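Local coordinates for SusD homolog (PDB 3IV0), which probably binds sugars at the outer membrane of Bacteroides thetaiotaomicron, as other SusD-family proteins do, although its own ligand is unknown, at residues Q40-Y46 and L88-V94; L186-Y190 and R240-Y245; E315-R319 and V395-A401. All coordinates share one frame; numbering follows the deposited sequence. Where two conformers were deposited one is given.

Contact 1. Residues Q40-Y46 and L88-V94; sequences QRPFLTY and LIMQWDV
Ile89 and Tyr46 make the tight end of this contact, where CD1 of the isoleucine comes to 3.2 Å from CD2 of the tyrosine ring, a close approach for two carbons. CG1 of Ile89 stands beside the backbone N and chi2 is extended (169°), which carries CD1 up against both that ring and CG of Pro42. The other branch, CG2, lies 3.8 Å from CD2 of Phe43, so one side chain wedges against three. Pro42 is the N-cap of helix 43-50, and its own CG rests on a face of the Tyr46 ring. The phenol oxygen is held by Asn281, while Phe43 also meets Phe95 edge-to-face.

Toward the other end the packing gives way to polar grip and then to solvent. Arg41, modelled in two conformations of which one is described, bends at chi2 (87°) and sends its guanidinium across the type I turn Leu88-Gln91. NH1 donates to Gln91 O (3.0 Å), which lies in the guanidinium plane, and NH2 forms a salt bridge with Asp93 OD1 (2.8 Å), tilted out of that plane. Val94 CG2 covers one face centrally, 3.6 Å from Arg41 CZ; the carbonyl of Leu88 lies over the opposite face. On the solvent side Gln40 only brushes Val94, OE1 to CG2.

A largely buried arginine thus joins the approaches to helices 43-50 and 93-108. Its charge is probably balanced by the exposed carboxylate of Asp93 at a helix start, where the helix end would probably favour the ionised form, and a turn carbonyl shares the load.

Contact 2. Residues L186-Y190 and R240-Y245; sequences LPWSY and RNNGAY
Trp188 and Ala244 bring two irregular loops together with their CA atoms 6.4 Å apart, the second loop folding through a type I' turn from Asn241 to Ala244. CA of Asn241 sits 3.6 Å above the centroid of the six-membered ring of Trp188, only 5° off its normal, in a CH-pi contact, and CB of Asn241 reaches CE3 of Trp188 at 3.6 Å. A chi1 of -67°, with CG beside the backbone N, lays the indole under Asn241. CB of Trp188 meets CB of Ala244 at 3.8 Å.

Asn242 and Gly243 occupy the two central turn positions with positive phi, a classic Asn-Gly type I' arrangement; the glycine angles leave no room for a side chain. The turn follows helix 224-238 in this helix-rich SusD-family fold, and Trp188 also packs on Arg202 and Ile206 of helix 202-219 and on Glu237 of helix 224-238, so the indole lies between the turn and these two helices, touching each. An alanine in place of Trp188 would probably leave Asn241 CA and CB without the ring beneath them and open a gap beside Ile206.

The Tyr245 side chain crosses that of Trp188 at about a right angle, its OH at the indole edge. This hydroxyl donates to Trp188 O (2.6 Å), in the carbonyl plane and on a lone pair. Asn241 also holds the backbone of Tyr245: its OD1 accepts from Tyr245 N over 3.0 Å in an almost straight bond (170°), although the donor stands well above the amide carbonyl plane, and ND2 is taken by Leu238 O.

Contact 3. Residues E315-R319 and V395-A401; sequences EDDAR and VRNRAHA
Ala399 and Arg319 meet where the C-terminal end of helix 385-398, closed by a Schellman motif, abuts the N-terminal end of helix 318-323. The methyl of Ala399 lies against one face of the Arg319 guanidinium, off-centre toward the rim, with CB 3.5 Å from NE. A bend at chi3 (-69°) folds the arginine back over this methyl and onto Asp317, the N-cap of its own helix. The grip is side-on: Arg319 NE donates to Asp317 OD1 and Arg319 NH2 to Asp317 OD2 (2.8 Å), and the paired bonds hold the guanidinium against rotation. OD1 also caps Arg319 N, taking two donors. NH1 bridges to Glu422 and Glu418 of helix 408-422; Glu418 also bridges to Arg396, which probably offsets the like charges of the two arginines.

Ala318 N donates to Ala399 O over 2.7 Å (158° at the hydrogen), with the donor almost in line with the carbonyl bond, so the helix end that lacks donors and the one that lacks acceptors satisfy each other. The Ala318 methyl touches the edge of the His400 ring at CD2. His400, with its positive phi, turns the chain so that CA of Ala401 points a C-H at Asp316 O (3.4 Å). One water links the segments, making a short bond to Glu315 OE1 and accepting from Arg396 NH2 (2.8 Å), while Arg396 NE is hydrogen-bonded to Ser402 O.

The three contacts follow one another along the chain, each closing before the next opens, and none touches another. Contact 1 lies on the far side of the chain's centre from the other two, with centres about 31 Å from contact 2 and 34 Å from contact 3. Contacts 2 and 3 are closer, about 26 Å between centres and 10 Å between nearest atoms. Helix 117-142 links the first pair, since Phe43 of contact 1 and Leu186 of contact 2 both pack on it. All three lie at loops or helix ends, with contact 3 joining helices 318-323 and 385-398, so these joints between parts of the helical fold are spread over separate places in the one chain.

Contact 1. Residues Q40-Y46 and L88-V94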
loop_
_atom_site.group_PDB
_atom_site.type_symbol
_atom_site.label_atom_id
_atom_site.label_comp_id
_atom_site.label_asym_id
_atom_site.label_seq_id
_atom_site.Cartn_x
_atom_site.Cartn_y
_atom_site.Cartn_z
ATOM N N GLN A 40 6.812 -7.943 -11.318
ATOM C CA GLN A 40 7.733 -9.076 -11.271
ATOM C C GLN A 40 7.498 -9.964 -10.048
ATOM O O GLN A 40 8.093 -11.024 -9.962
ATOM C CB GLN A 40 9.196 -8.592 -11.326
ATOM C CG GLN A 40 9.586 -7.952 -12.691
ATOM C CD GLN A 40 11.056 -7.412 -12.810
ATOM O OE1 GLN A 40 11.722 -7.058 -11.832
ATOM N NE2 GLN A 40 11.534 -7.316 -14.052
ATOM N N ARG A 41 6.747 -9.442 -9.062
ATOM C CA ARG A 41 6.380 -10.155 -7.806
ATOM C C ARG A 41 4.974 -9.721 -7.406
ATOM O O ARG A 41 4.629 -8.548 -7.554
ATOM C CB ARG A 41 7.284 -9.768 -6.626
ATOM C CG ARG A 41 8.691 -10.199 -6.697
ATOM C CD ARG A 41 9.562 -9.179 -7.444
ATOM N NE ARG A 41 10.926 -9.665 -7.659
ATOM C CZ ARG A 41 11.886 -9.604 -6.734
ATOM N NH1 ARG A 41 11.631 -9.068 -5.551
ATOM N NH2 ARG A 41 13.101 -10.094 -6.979
ATOM N N PRO A 42 4.167 -10.634 -6.841
ATOM C CA PRO A 42 2.906 -10.207 -6.223
ATOM C C PRO A 42 3.102 -9.735 -4.783
ATOM O O PRO A 42 2.377 -10.129 -3.872
ATOM C CB PRO A 42 2.077 -11.472 -6.301
ATOM C CG PRO A 42 3.069 -12.558 -6.102
ATOM C CD PRO A 42 4.314 -12.094 -6.794
ATOM N N PHE A 43 4.093 -8.893 -4.602
ATOM C CA PHE A 43 4.504 -8.446 -3.270
ATOM C C PHE A 43 3.408 -7.740 -2.522
ATOM O O PHE A 43 3.135 -8.071 -1.376
ATOM C CB PHE A 43 5.728 -7.520 -3.413
ATOM C CG PHE A 43 6.135 -6.795 -2.160
ATOM C CD1 PHE A 43 5.493 -5.611 -1.793
ATOM C CD2 PHE A 43 7.156 -7.265 -1.366
ATOM C CE1 PHE A 43 5.879 -4.934 -0.646
ATOM C CE2 PHE A 43 7.572 -6.559 -0.239
ATOM C CZ PHE A 43 6.903 -5.417 0.132
ATOM N N LEU A 44 2.782 -6.751 -3.137
ATOM C CA LEU A 44 1.812 -5.929 -2.398
ATOM C C LEU A 44 0.607 -6.731 -1.976
ATOM O O LEU A 44 0.157 -6.594 -0.814
ATOM C CB LEU A 44 1.436 -4.685 -3.205
ATOM C CG LEU A 44 0.569 -3.653 -2.497
ATOM C CD1 LEU A 44 1.095 -3.300 -1.106
ATOM C CD2 LEU A 44 0.554 -2.420 -3.384
ATOM N N THR A 45 0.053 -7.573 -2.826
ATOM C CA THR A 45 -1.157 -8.253 -2.425
ATOM C C THR A 45 -0.860 -9.413 -1.474
ATOM O O THR A 45 -1.623 -9.640 -0.526
ATOM C CB THR A 45 -2.027 -8.648 -3.646
ATOM O OG1 THR A 45 -3.339 -8.998 -3.192
ATOM C CG2 THR A 45 -1.505 -9.835 -4.389
ATOM N N TYR A 46 0.240 -10.140 -1.664
ATOM C CA TYR A 46 0.561 -11.219 -0.733
ATOM C C TYR A 46 0.805 -10.624 0.639
ATOM O O TYR A 46 0.336 -11.174 1.649
ATOM C CB TYR A 46 1.796 -12.016 -1.156
ATOM C CG TYR A 46 1.620 -13.088 -2.191
ATOM C CD1 TYR A 46 0.724 -12.988 -3.219
ATOM C CD2 TYR A 46 2.434 -14.209 -2.125
ATOM C CE1 TYR A 46 0.653 -13.983 -4.192
ATOM C CE2 TYR A 46 2.354 -15.200 -3.033
ATOM C CZ TYR A 46 1.463 -15.081 -4.072
ATOM O OH TYR A 46 1.461 -16.106 -5.033
ATOM N N LEU A 88 10.933 -14.935 -4.302
ATOM C CA LEU A 88 11.171 -13.632 -4.902
ATOM C C LEU A 88 10.667 -12.511 -4.031
ATOM O O LEU A 88 11.246 -11.446 -3.997
ATOM C CB LEU A 88 10.507 -13.492 -6.262
ATOM C CG LEU A 88 11.106 -14.184 -7.459
ATOM C CD1 LEU A 88 10.284 -13.854 -8.732
ATOM C CD2 LEU A 88 12.557 -13.803 -7.623
ATOM N N ILE A 89 9.539 -12.725 -3.374
ATOM C CA ILE A 89 8.951 -11.690 -2.545
ATOM C C ILE A 89 9.862 -11.432 -1.329
ATOM O O ILE A 89 9.875 -10.363 -0.757
ATOM C CB ILE A 89 7.529 -12.122 -2.123
ATOM C CG1 ILE A 89 6.630 -12.398 -3.333
ATOM C CG2 ILE A 89 6.900 -11.034 -1.244
ATOM C CD1 ILE A 89 5.315 -13.066 -2.975
HETATM N N MSE A 90 10.673 -12.430 -0.995
HETATM C CA MSE A 90 11.612 -12.333 0.116
HETATM C C MSE A 90 12.940 -11.686 -0.236
HETATM O O MSE A 90 13.860 -11.675 0.560
HETATM C CB MSE A 90 11.891 -13.722 0.659
HETATM C CG MSE A 90 10.669 -14.359 1.255
HETATM SE SE MSE A 90 10.770 -16.283 1.530
HETATM C CE MSE A 90 8.848 -16.570 1.875
ATOM N N GLN A 91 13.016 -11.169 -1.463
ATOM C CA GLN A 91 14.189 -10.482 -1.977
ATOM C C GLN A 91 13.937 -9.017 -2.170
ATOM O O GLN A 91 13.046 -8.618 -2.921
ATOM C CB GLN A 91 14.633 -11.115 -3.299
ATOM C CG GLN A 91 15.123 -12.540 -3.100
ATOM C CD GLN A 91 15.308 -13.304 -4.372
ATOM O OE1 GLN A 91 15.907 -12.805 -5.330
ATOM N NE2 GLN A 91 14.783 -14.500 -4.417
ATOM N N TRP A 92 14.730 -8.203 -1.499
ATOM C CA TRP A 92 14.595 -6.756 -1.594
ATOM C C TRP A 92 15.360 -6.132 -2.749
ATOM O O TRP A 92 15.380 -4.911 -2.912
ATOM C CB TRP A 92 14.928 -6.083 -0.245
ATOM C CG TRP A 92 16.251 -6.419 0.335
ATOM C CD1 TRP A 92 17.421 -6.668 -0.348
ATOM C CD2 TRP A 92 16.536 -6.586 1.709
ATOM N NE1 TRP A 92 18.413 -6.932 0.546
ATOM C CE2 TRP A 92 17.915 -6.893 1.819
ATOM C CE3 TRP A 92 15.772 -6.465 2.877
ATOM C CZ2 TRP A 92 18.517 -7.134 3.034
ATOM C CZ3 TRP A 92 16.386 -6.701 4.106
ATOM C CH2 TRP A 92 17.748 -7.029 4.165
ATOM N N ASP A 93 15.951 -6.964 -3.611
ATOM C CA ASP A 93 16.792 -6.481 -4.708
ATOM C C ASP A 93 16.142 -5.466 -5.622
ATOM O O ASP A 93 16.788 -4.473 -5.984
ATOM C CB ASP A 93 17.369 -7.663 -5.556
ATOM C CG ASP A 93 16.300 -8.504 -6.245
ATOM O OD1 ASP A 93 15.200 -8.684 -5.688
ATOM O OD2 ASP A 93 16.557 -9.020 -7.373
ATOM N N VAL A 94 14.899 -5.676 -6.028
ATOM C CA VAL A 94 14.292 -4.763 -6.980
ATOM C C VAL A 94 13.966 -3.424 -6.341
ATOM O O VAL A 94 14.168 -2.380 -6.945
ATOM C CB VAL A 94 13.068 -5.372 -7.637
ATOM C CG1 VAL A 94 12.478 -4.382 -8.672
ATOM C CG2 VAL A 94 13.444 -6.711 -8.313
#

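Contact 2. Residues L186-Y190 and R240-Y245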
loop_
_atom_site.group_PDB
_atom_site.type_symbol
_atom_site.label_atom_id
_atom_site.label_comp_id
_atom_site.label_asym_id
_atom_site.label_seq_id
_atom_site.Cartn_x
_atom_site.Cartn_y
_atom_site.Cartn_z
ATOM N N LEU A 186 6.075 20.212 -6.479
ATOM C CA LEU A 186 5.112 19.089 -6.548
ATOM C C LEU A 186 3.729 19.673 -6.400
ATOM O O LEU A 186 3.357 20.140 -5.347
ATOM C CB LEU A 186 5.373 18.070 -5.425
ATOM C CG LEU A 186 6.689 17.312 -5.534
ATOM C CD1 LEU A 186 6.848 16.432 -4.279
ATOM C CD2 LEU A 186 6.799 16.475 -6.810
ATOM N N PRO A 187 2.937 19.629 -7.469
ATOM C CA PRO A 187 1.633 20.230 -7.337
ATOM C C PRO A 187 0.724 19.325 -6.533
ATOM O O PRO A 187 1.083 18.162 -6.252
ATOM C CB PRO A 187 1.141 20.300 -8.776
ATOM C CG PRO A 187 1.755 19.087 -9.409
ATOM C CD PRO A 187 3.123 19.007 -8.788
ATOM N N TRP A 188 -0.439 19.830 -6.177
ATOM C CA TRP A 188 -1.455 18.988 -5.554
ATOM C C TRP A 188 -1.912 17.894 -6.505
ATOM O O TRP A 188 -2.158 16.773 -6.101
ATOM C CB TRP A 188 -2.668 19.785 -5.102
ATOM C CG TRP A 188 -2.405 20.736 -3.975
ATOM C CD1 TRP A 188 -2.240 22.081 -4.080
ATOM C CD2 TRP A 188 -2.251 20.416 -2.588
ATOM N NE1 TRP A 188 -2.011 22.630 -2.840
ATOM C CE2 TRP A 188 -2.032 21.627 -1.906
ATOM C CE3 TRP A 188 -2.344 19.237 -1.853
ATOM C CZ2 TRP A 188 -1.885 21.682 -0.525
ATOM C CZ3 TRP A 188 -2.191 19.304 -0.478
ATOM C CH2 TRP A 188 -1.964 20.518 0.153
ATOM N N SER A 189 -2.012 18.223 -7.783
ATOM C CA SER A 189 -2.396 17.233 -8.749
ATOM C C SER A 189 -2.106 17.708 -10.162
ATOM O O SER A 189 -2.083 18.892 -10.455
ATOM C CB SER A 189 -3.878 16.922 -8.617
ATOM O OG SER A 189 -4.652 18.063 -8.956
ATOM N N TYR A 190 -1.947 16.733 -11.034
ATOM C CA TYR A 190 -1.549 16.968 -12.407
ATOM C C TYR A 190 -2.760 16.843 -13.315
ATOM O O TYR A 190 -3.637 16.021 -13.095
ATOM C CB TYR A 190 -0.557 15.918 -12.832
ATOM C CG TYR A 190 0.735 15.902 -12.040
ATOM C CD1 TYR A 190 1.766 16.804 -12.321
ATOM C CD2 TYR A 190 0.946 14.968 -11.005
ATOM C CE1 TYR A 190 2.952 16.787 -11.600
ATOM C CE2 TYR A 190 2.125 14.938 -10.293
ATOM C CZ TYR A 190 3.123 15.858 -10.566
ATOM O OH TYR A 190 4.324 15.837 -9.887
ATOM N N ARG A 240 -5.766 21.497 2.982
ATOM C CA ARG A 240 -5.532 22.758 2.252
ATOM C C ARG A 240 -5.442 22.547 0.729
ATOM O O ARG A 240 -5.073 23.450 -0.042
ATOM C CB ARG A 240 -4.248 23.425 2.762
ATOM C CG ARG A 240 -4.342 23.830 4.219
ATOM C CD ARG A 240 -3.092 24.499 4.764
ATOM N NE ARG A 240 -3.308 24.714 6.187
ATOM C CZ ARG A 240 -2.639 24.134 7.176
ATOM N NH1 ARG A 240 -1.584 23.341 6.967
ATOM N NH2 ARG A 240 -3.000 24.420 8.415
ATOM N N ASN A 241 -5.820 21.370 0.267
ATOM C CA ASN A 241 -5.706 21.045 -1.158
ATOM C C ASN A 241 -6.686 21.808 -2.072
ATOM O O ASN A 241 -6.583 21.723 -3.294
ATOM C CB ASN A 241 -5.873 19.532 -1.362
ATOM C CG ASN A 241 -7.297 19.066 -1.224
ATOM O OD1 ASN A 241 -8.079 19.213 -2.181
ATOM N ND2 ASN A 241 -7.662 18.453 -0.097
ATOM N N ASN A 242 -7.650 22.498 -1.475
ATOM C CA ASN A 242 -8.559 23.423 -2.184
ATOM C C ASN A 242 -9.304 22.776 -3.330
ATOM O O ASN A 242 -9.442 23.383 -4.407
ATOM C CB ASN A 242 -7.864 24.691 -2.681
ATOM C CG ASN A 242 -8.867 25.845 -2.897
ATOM O OD1 ASN A 242 -9.946 25.864 -2.294
ATOM N ND2 ASN A 242 -8.514 26.789 -3.755
ATOM N N GLY A 243 -9.813 21.578 -3.088
ATOM C CA GLY A 243 -10.665 20.896 -4.049
ATOM C C GLY A 243 -9.955 20.013 -5.058
ATOM O O GLY A 243 -10.618 19.394 -5.899
ATOM N N ALA A 244 -8.628 19.916 -4.991
ATOM C CA ALA A 244 -7.881 19.002 -5.843
ATOM C C ALA A 244 -8.301 17.556 -5.609
ATOM O O ALA A 244 -8.345 16.758 -6.558
ATOM C CB ALA A 244 -6.416 19.149 -5.614
ATOM N N TYR A 245 -8.575 17.230 -4.349
ATOM C CA TYR A 245 -8.959 15.893 -3.975
ATOM C C TYR A 245 -10.417 15.860 -3.567
ATOM O O TYR A 245 -10.923 16.770 -2.927
ATOM C CB TYR A 245 -8.097 15.378 -2.810
ATOM C CG TYR A 245 -6.611 15.538 -3.028
ATOM C CD1 TYR A 245 -6.028 15.286 -4.265
ATOM C CD2 TYR A 245 -5.788 15.934 -2.000
ATOM C CE1 TYR A 245 -4.675 15.466 -4.468
ATOM C CE2 TYR A 245 -4.420 16.110 -2.195
ATOM C CZ TYR A 245 -3.874 15.883 -3.436
ATOM O OH TYR A 245 -2.509 16.086 -3.586
#

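Contact 3. Residues E315-R319 and V395-A401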
loop_
_atom_site.group_PDB
_atom_site.type_symbol
_atom_site.label_atom_id
_atom_site.label_comp_id
_atom_site.label_asym_id
_atom_site.label_seq_id
_atom_site.Cartn_x
_atom_site.Cartn_y
_atom_site.Cartn_z
ATOM N N GLU A 315 -27.205 -3.304 9.041
ATOM C CA GLU A 315 -26.859 -1.899 8.918
ATOM C C GLU A 315 -26.589 -1.508 7.471
ATOM O O GLU A 315 -25.967 -2.270 6.724
ATOM C CB GLU A 315 -25.640 -1.639 9.819
ATOM C CG GLU A 315 -25.940 -1.876 11.328
ATOM C CD GLU A 315 -24.741 -1.665 12.239
ATOM O OE1 GLU A 315 -24.191 -0.553 12.214
ATOM O OE2 GLU A 315 -24.379 -2.590 13.000
ATOM N N ASP A 316 -27.040 -0.335 7.073
ATOM C CA ASP A 316 -26.880 0.140 5.699
ATOM C C ASP A 316 -25.415 0.346 5.350
ATOM O O ASP A 316 -24.678 0.864 6.182
ATOM C CB ASP A 316 -27.576 1.482 5.498
ATOM C CG ASP A 316 -29.085 1.381 5.450
ATOM O OD1 ASP A 316 -29.646 0.260 5.330
ATOM O OD2 ASP A 316 -29.707 2.458 5.555
ATOM N N ASP A 317 -25.026 -0.020 4.133
ATOM C CA ASP A 317 -23.658 0.243 3.653
ATOM C C ASP A 317 -23.627 -0.159 2.189
ATOM O O ASP A 317 -23.675 -1.353 1.875
ATOM C CB ASP A 317 -22.655 -0.583 4.431
ATOM C CG ASP A 317 -21.205 -0.224 4.128
ATOM O OD1 ASP A 317 -20.938 0.253 2.990
ATOM O OD2 ASP A 317 -20.352 -0.421 5.007
ATOM N N ALA A 318 -23.563 0.828 1.310
ATOM C CA ALA A 318 -23.620 0.578 -0.121
ATOM C C ALA A 318 -22.449 -0.281 -0.630
ATOM O O ALA A 318 -22.534 -0.873 -1.718
ATOM C CB ALA A 318 -23.704 1.853 -0.861
ATOM N N ARG A 319 -21.347 -0.345 0.126
ATOM C CA ARG A 319 -20.256 -1.203 -0.283
ATOM C C ARG A 319 -20.690 -2.651 -0.333
ATOM O O ARG A 319 -20.148 -3.450 -1.102
ATOM C CB ARG A 319 -19.042 -1.019 0.646
ATOM C CG ARG A 319 -18.408 0.375 0.513
ATOM C CD ARG A 319 -17.426 0.728 1.634
ATOM N NE ARG A 319 -18.134 0.903 2.904
ATOM C CZ ARG A 319 -17.693 1.582 3.954
ATOM N NH1 ARG A 319 -16.538 2.243 3.914
ATOM N NH2 ARG A 319 -18.395 1.621 5.068
ATOM N N VAL A 395 -16.342 9.505 5.041
ATOM C CA VAL A 395 -16.229 8.195 4.425
ATOM C C VAL A 395 -17.519 7.382 4.618
ATOM O O VAL A 395 -17.998 6.762 3.670
ATOM C CB VAL A 395 -15.003 7.456 4.957
ATOM C CG1 VAL A 395 -14.916 6.042 4.371
ATOM C CG2 VAL A 395 -13.719 8.286 4.635
ATOM N N ARG A 396 -18.076 7.442 5.826
ATOM C CA ARG A 396 -19.343 6.748 6.087
ATOM C C ARG A 396 -20.431 7.276 5.158
ATOM O O ARG A 396 -21.191 6.508 4.581
ATOM C CB ARG A 396 -19.793 6.961 7.523
ATOM C CG ARG A 396 -18.879 6.471 8.617
ATOM C CD ARG A 396 -18.908 4.985 8.756
ATOM N NE ARG A 396 -20.207 4.523 9.282
ATOM C CZ ARG A 396 -20.486 3.252 9.515
ATOM N NH1 ARG A 396 -19.635 2.282 9.219
ATOM N NH2 ARG A 396 -21.679 2.922 9.992
ATOM N N ASN A 397 -20.532 8.596 5.041
ATOM C CA ASN A 397 -21.580 9.190 4.218
ATOM C C ASN A 397 -21.414 8.817 2.745
ATOM O O ASN A 397 -22.390 8.545 2.056
ATOM C CB ASN A 397 -21.653 10.703 4.382
ATOM C CG ASN A 397 -22.326 11.155 5.685
ATOM O OD1 ASN A 397 -21.918 12.160 6.286
ATOM N ND2 ASN A 397 -23.363 10.457 6.099
ATOM N N ARG A 398 -20.178 8.759 2.250
ATOM C CA ARG A 398 -19.976 8.375 0.860
ATOM C C ARG A 398 -20.467 6.944 0.619
ATOM O O ARG A 398 -21.008 6.652 -0.451
ATOM C CB ARG A 398 -18.489 8.548 0.461
ATOM C CG ARG A 398 -18.255 8.350 -1.001
ATOM C CD ARG A 398 -17.850 6.965 -1.395
ATOM N NE ARG A 398 -16.532 6.609 -0.865
ATOM C CZ ARG A 398 -15.373 6.989 -1.384
ATOM N NH1 ARG A 398 -15.317 7.747 -2.459
ATOM N NH2 ARG A 398 -14.255 6.612 -0.804
ATOM N N ALA A 399 -20.305 6.077 1.608
ATOM C CA ALA A 399 -20.778 4.687 1.526
ATOM C C ALA A 399 -22.262 4.518 1.852
ATOM O O ALA A 399 -22.754 3.392 1.865
ATOM C CB ALA A 399 -19.937 3.838 2.451
ATOM N N HIS A 400 -22.960 5.604 2.175
ATOM C CA HIS A 400 -24.346 5.529 2.613
ATOM C C HIS A 400 -24.460 4.590 3.823
ATOM O O HIS A 400 -25.412 3.809 3.941
ATOM C CB HIS A 400 -25.278 5.139 1.445
ATOM C CG HIS A 400 -25.103 5.996 0.240
ATOM N ND1 HIS A 400 -25.196 7.370 0.288
ATOM C CD2 HIS A 400 -24.829 5.681 -1.045
ATOM C CE1 HIS A 400 -24.992 7.862 -0.923
ATOM N NE2 HIS A 400 -24.769 6.858 -1.748
ATOM N N ALA A 401 -23.512 4.696 4.747
ATOM C CA ALA A 401 -23.574 4.065 6.029
ATOM C C ALA A 401 -23.936 5.075 7.104
ATOM O O ALA A 401 -23.813 6.289 6.906
ATOM C CB ALA A 401 -22.223 3.383 6.344
HETATM O O HOH W 1 -22.965 0.474 10.257
#